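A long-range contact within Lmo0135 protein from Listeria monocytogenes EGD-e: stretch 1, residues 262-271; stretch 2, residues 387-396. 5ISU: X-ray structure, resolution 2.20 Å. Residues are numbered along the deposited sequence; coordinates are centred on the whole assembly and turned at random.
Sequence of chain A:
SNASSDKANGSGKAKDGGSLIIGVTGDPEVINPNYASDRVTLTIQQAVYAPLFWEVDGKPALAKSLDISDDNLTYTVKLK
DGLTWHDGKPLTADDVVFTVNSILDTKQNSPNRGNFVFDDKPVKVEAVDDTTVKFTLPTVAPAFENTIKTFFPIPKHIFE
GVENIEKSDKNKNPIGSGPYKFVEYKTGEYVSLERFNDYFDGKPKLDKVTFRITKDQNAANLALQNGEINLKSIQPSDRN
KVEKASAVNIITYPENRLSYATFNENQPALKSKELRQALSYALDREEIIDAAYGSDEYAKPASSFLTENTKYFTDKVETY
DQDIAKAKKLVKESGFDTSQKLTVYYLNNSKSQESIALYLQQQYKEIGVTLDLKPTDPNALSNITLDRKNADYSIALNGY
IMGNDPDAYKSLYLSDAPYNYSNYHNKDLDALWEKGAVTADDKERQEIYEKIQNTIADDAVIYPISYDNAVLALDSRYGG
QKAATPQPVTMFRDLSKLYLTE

Stretch 1 262-271: TFNENQPALK
Stretch 2, residues 387-396: DRKNADYSIA

The two stretches meet as a short antiparallel ladder that gives way to a set of amide side chains that bond mainly to the opposing backbone; together they bury 599 Å². Thr 262 and Ala 396 form a hydrogen-bonded pair (CA to CA 5.3 Å), and Phe 263 and Ile 395 the adjoining non-hydrogen-bonded pair (5.0 Å between CA atoms), all four with extended backbones. Thr 262 N donates to Ala 396 O at 2.9 Å, while the return bond from Ala 396 N to Thr 262 O is weak at 3.4 Å. With chi1 at 68° (p), Thr 262 OG1 also donates to Ala 396 O, 3.3 Å away. Thr 262 and Ala 396 share one face of the sheet; on the face of Phe 263 and Ile 395, Phe 263 CD1 packs 4.0 Å from Ile 395 CG1; both side chains are m at chi1.

Asn 264 has the most surface covered by stretch 2, 74 Å², and carries the ladder into the loops. Asn 264 N donates almost linearly to Ser 394 O (2.9 Å, 176°). The CA-to-CB bond of Asn 264 points toward stretch 2, and with chi1 t, Asn 264 ND2 donates to Asn 390 O at 3.0 Å and Tyr 393 O at 2.9 Å, lying over one face of the Tyr 393 ring. Asn 264 OD1 accepts from Asn 266 N at 3.0 Å, so both ends of the buried amide are used.

Asn 264 also opens a type I turn closed by Gln 267 N to Asn 264 O, 3.1 Å. The CA-to-CB bonds of Asn 266 and Gln 267, both m at chi1, point toward stretch 2. Asn 266 ND2 donates to Arg 388 O (2.9 Å) and Asn 390 O (3.2 Å), reaching the type I turn of residues 387–390. Stretch 2 covers 70 Å² of the longer Gln 267, t at chi2: Gln 267 OE1 accepts from Ser 394 OG at 2.8 Å, and Gln 267 NE2 donates to Ala 391 O at 3.1 Å. A water accepts from Gln 267 NE2 (2.8 Å) and donates to Ser 394 OG (3.2 Å).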

# COMPACT_ATOMS: atom_id res chain seq x y z
N THR A 262 0.35 6.00 -17.13
CA THR A 262 -0.98 5.70 -17.67
C THR A 262 -1.14 6.40 -18.99
O THR A 262 -0.64 7.49 -19.16
CB THR A 262 -2.08 6.30 -16.79
OG1 THR A 262 -2.02 7.73 -16.88
CG2 THR A 262 -1.94 5.90 -15.34
N PHE A 263 -1.88 5.80 -19.93
CA PHE A 263 -2.17 6.46 -21.23
C PHE A 263 -3.64 6.85 -21.19
O PHE A 263 -4.49 5.97 -21.08
CB PHE A 263 -1.87 5.54 -22.41
CG PHE A 263 -0.42 5.12 -22.51
CD1 PHE A 263 0.56 6.04 -22.81
CD2 PHE A 263 -0.06 3.78 -22.38
CE1 PHE A 263 1.89 5.66 -22.91
CE2 PHE A 263 1.27 3.39 -22.50
CZ PHE A 263 2.24 4.34 -22.76
N ASN A 264 -3.92 8.15 -21.24
CA ASN A 264 -5.30 8.65 -21.14
C ASN A 264 -6.12 8.44 -22.41
O ASN A 264 -6.04 9.23 -23.35
CB ASN A 264 -5.31 10.15 -20.79
CG ASN A 264 -6.69 10.65 -20.36
OD1 ASN A 264 -7.69 9.95 -20.46
ND2 ASN A 264 -6.73 11.87 -19.84
N GLU A 265 -6.93 7.39 -22.43
CA GLU A 265 -7.76 7.09 -23.60
C GLU A 265 -8.89 8.10 -23.88
O GLU A 265 -9.60 7.95 -24.86
CB GLU A 265 -8.27 5.65 -23.56
CG GLU A 265 -7.13 4.65 -23.55
CD GLU A 265 -7.57 3.20 -23.69
OE1 GLU A 265 -8.64 2.94 -24.28
OE2 GLU A 265 -6.81 2.32 -23.24
N ASN A 266 -9.08 9.09 -23.01
CA ASN A 266 -10.06 10.16 -23.29
C ASN A 266 -9.51 11.07 -24.42
O ASN A 266 -10.29 11.76 -25.09
CB ASN A 266 -10.43 10.98 -22.05
CG ASN A 266 -11.32 10.22 -21.08
OD1 ASN A 266 -11.91 9.18 -21.43
ND2 ASN A 266 -11.45 10.75 -19.86
N GLN A 267 -8.19 11.07 -24.62
CA GLN A 267 -7.59 11.80 -25.74
C GLN A 267 -7.73 10.86 -26.93
O GLN A 267 -7.27 9.74 -26.87
CB GLN A 267 -6.11 12.16 -25.50
CG GLN A 267 -5.88 13.22 -24.43
CD GLN A 267 -4.52 13.90 -24.54
OE1 GLN A 267 -3.63 13.43 -25.26
NE2 GLN A 267 -4.35 15.01 -23.84
N PRO A 268 -8.41 11.31 -28.00
CA PRO A 268 -8.62 10.41 -29.15
C PRO A 268 -7.37 9.64 -29.65
O PRO A 268 -7.46 8.44 -29.88
CB PRO A 268 -9.15 11.34 -30.24
CG PRO A 268 -9.80 12.46 -29.49
CD PRO A 268 -9.04 12.62 -28.21
N ALA A 269 -6.24 10.32 -29.78
CA ALA A 269 -5.02 9.68 -30.30
C ALA A 269 -4.56 8.42 -29.53
O ALA A 269 -4.14 7.45 -30.14
CB ALA A 269 -3.88 10.69 -30.39
N LEU A 270 -4.68 8.45 -28.20
CA LEU A 270 -4.28 7.31 -27.35
C LEU A 270 -5.24 6.10 -27.35
O LEU A 270 -4.98 5.11 -26.65
CB LEU A 270 -4.03 7.79 -25.93
CG LEU A 270 -2.86 8.77 -25.86
CD1 LEU A 270 -2.89 9.49 -24.53
CD2 LEU A 270 -1.52 8.06 -26.10
N LYS A 271 -6.32 6.19 -28.12
CA LYS A 271 -7.28 5.09 -28.30
C LYS A 271 -6.61 4.00 -29.11
O LYS A 271 -7.02 2.84 -29.06
CB LYS A 271 -8.49 5.55 -29.13
CG LYS A 271 -9.42 6.58 -28.51
CD LYS A 271 -10.38 5.98 -27.50
CE LYS A 271 -11.56 6.93 -27.26
NZ LYS A 271 -12.51 6.40 -26.26
N ASP A 387 -10.60 12.98 -11.88
CA ASP A 387 -11.77 13.31 -12.71
C ASP A 387 -11.79 12.43 -13.97
O ASP A 387 -11.06 12.69 -14.93
CB ASP A 387 -11.72 14.81 -13.09
CG ASP A 387 -12.93 15.28 -13.87
OD1 ASP A 387 -13.95 14.54 -13.95
OD2 ASP A 387 -12.87 16.41 -14.41
N ARG A 388 -12.66 11.42 -13.97
CA ARG A 388 -12.78 10.47 -15.09
C ARG A 388 -13.17 11.05 -16.46
O ARG A 388 -13.08 10.35 -17.47
CB ARG A 388 -13.72 9.29 -14.72
CG ARG A 388 -13.22 8.38 -13.59
CD ARG A 388 -12.08 7.46 -14.01
NE ARG A 388 -10.94 8.19 -14.58
CZ ARG A 388 -10.00 8.82 -13.88
NH1 ARG A 388 -9.04 9.47 -14.52
NH2 ARG A 388 -10.02 8.83 -12.55
N LYS A 389 -13.59 12.31 -16.51
CA LYS A 389 -13.95 12.93 -17.79
C LYS A 389 -12.82 13.79 -18.35
O LYS A 389 -12.92 14.29 -19.48
CB LYS A 389 -15.18 13.81 -17.61
CG LYS A 389 -16.41 13.04 -17.10
CD LYS A 389 -17.44 13.98 -16.50
CE LYS A 389 -16.94 14.59 -15.19
NZ LYS A 389 -17.98 15.44 -14.56
N ASN A 390 -11.74 13.95 -17.58
CA ASN A 390 -10.62 14.81 -17.97
C ASN A 390 -9.75 14.24 -19.09
O ASN A 390 -9.38 13.06 -19.07
CB ASN A 390 -9.76 15.12 -16.73
CG ASN A 390 -8.71 16.20 -16.99
OD1 ASN A 390 -7.79 16.01 -17.81
ND2 ASN A 390 -8.80 17.31 -16.27
N ALA A 391 -9.45 15.09 -20.07
CA ALA A 391 -8.61 14.75 -21.23
C ALA A 391 -7.47 15.76 -21.42
O ALA A 391 -6.96 15.93 -22.54
CB ALA A 391 -9.47 14.68 -22.49
N ASP A 392 -7.06 16.42 -20.34
CA ASP A 392 -5.94 17.37 -20.41
C ASP A 392 -4.62 16.65 -20.51
O ASP A 392 -3.74 17.05 -21.27
CB ASP A 392 -5.90 18.26 -19.17
CG ASP A 392 -7.12 19.13 -19.02
OD1 ASP A 392 -7.93 19.26 -19.98
OD2 ASP A 392 -7.27 19.71 -17.93
N TYR A 393 -4.49 15.56 -19.75
CA TYR A 393 -3.24 14.79 -19.71
C TYR A 393 -3.24 13.66 -20.73
O TYR A 393 -4.22 12.95 -20.89
CB TYR A 393 -2.98 14.24 -18.29
CG TYR A 393 -3.97 13.18 -17.77
CD1 TYR A 393 -5.17 13.56 -17.15
CD2 TYR A 393 -3.68 11.82 -17.83
CE1 TYR A 393 -6.06 12.62 -16.66
CE2 TYR A 393 -4.56 10.87 -17.33
CZ TYR A 393 -5.76 11.28 -16.75
OH TYR A 393 -6.66 10.36 -16.25
N SER A 394 -2.12 13.52 -21.43
CA SER A 394 -1.96 12.41 -22.36
C SER A 394 -1.43 11.26 -21.53
O SER A 394 -1.85 10.11 -21.66
CB SER A 394 -0.97 12.77 -23.47
OG SER A 394 -1.23 14.05 -23.99
N ILE A 395 -0.49 11.59 -20.65
CA ILE A 395 0.16 10.61 -19.79
C ILE A 395 0.25 11.16 -18.38
O ILE A 395 0.47 12.37 -18.19
CB ILE A 395 1.60 10.31 -20.28
CG1 ILE A 395 1.56 9.78 -21.72
CG2 ILE A 395 2.30 9.32 -19.36
CD1 ILE A 395 2.93 9.62 -22.35
N ALA A 396 0.07 10.28 -17.40
CA ALA A 396 0.19 10.62 -15.99
C ALA A 396 1.05 9.57 -15.28
O ALA A 396 0.87 8.36 -15.46
CB ALA A 396 -1.17 10.72 -15.35
O HOH W 1 -2.44 16.91 -24.57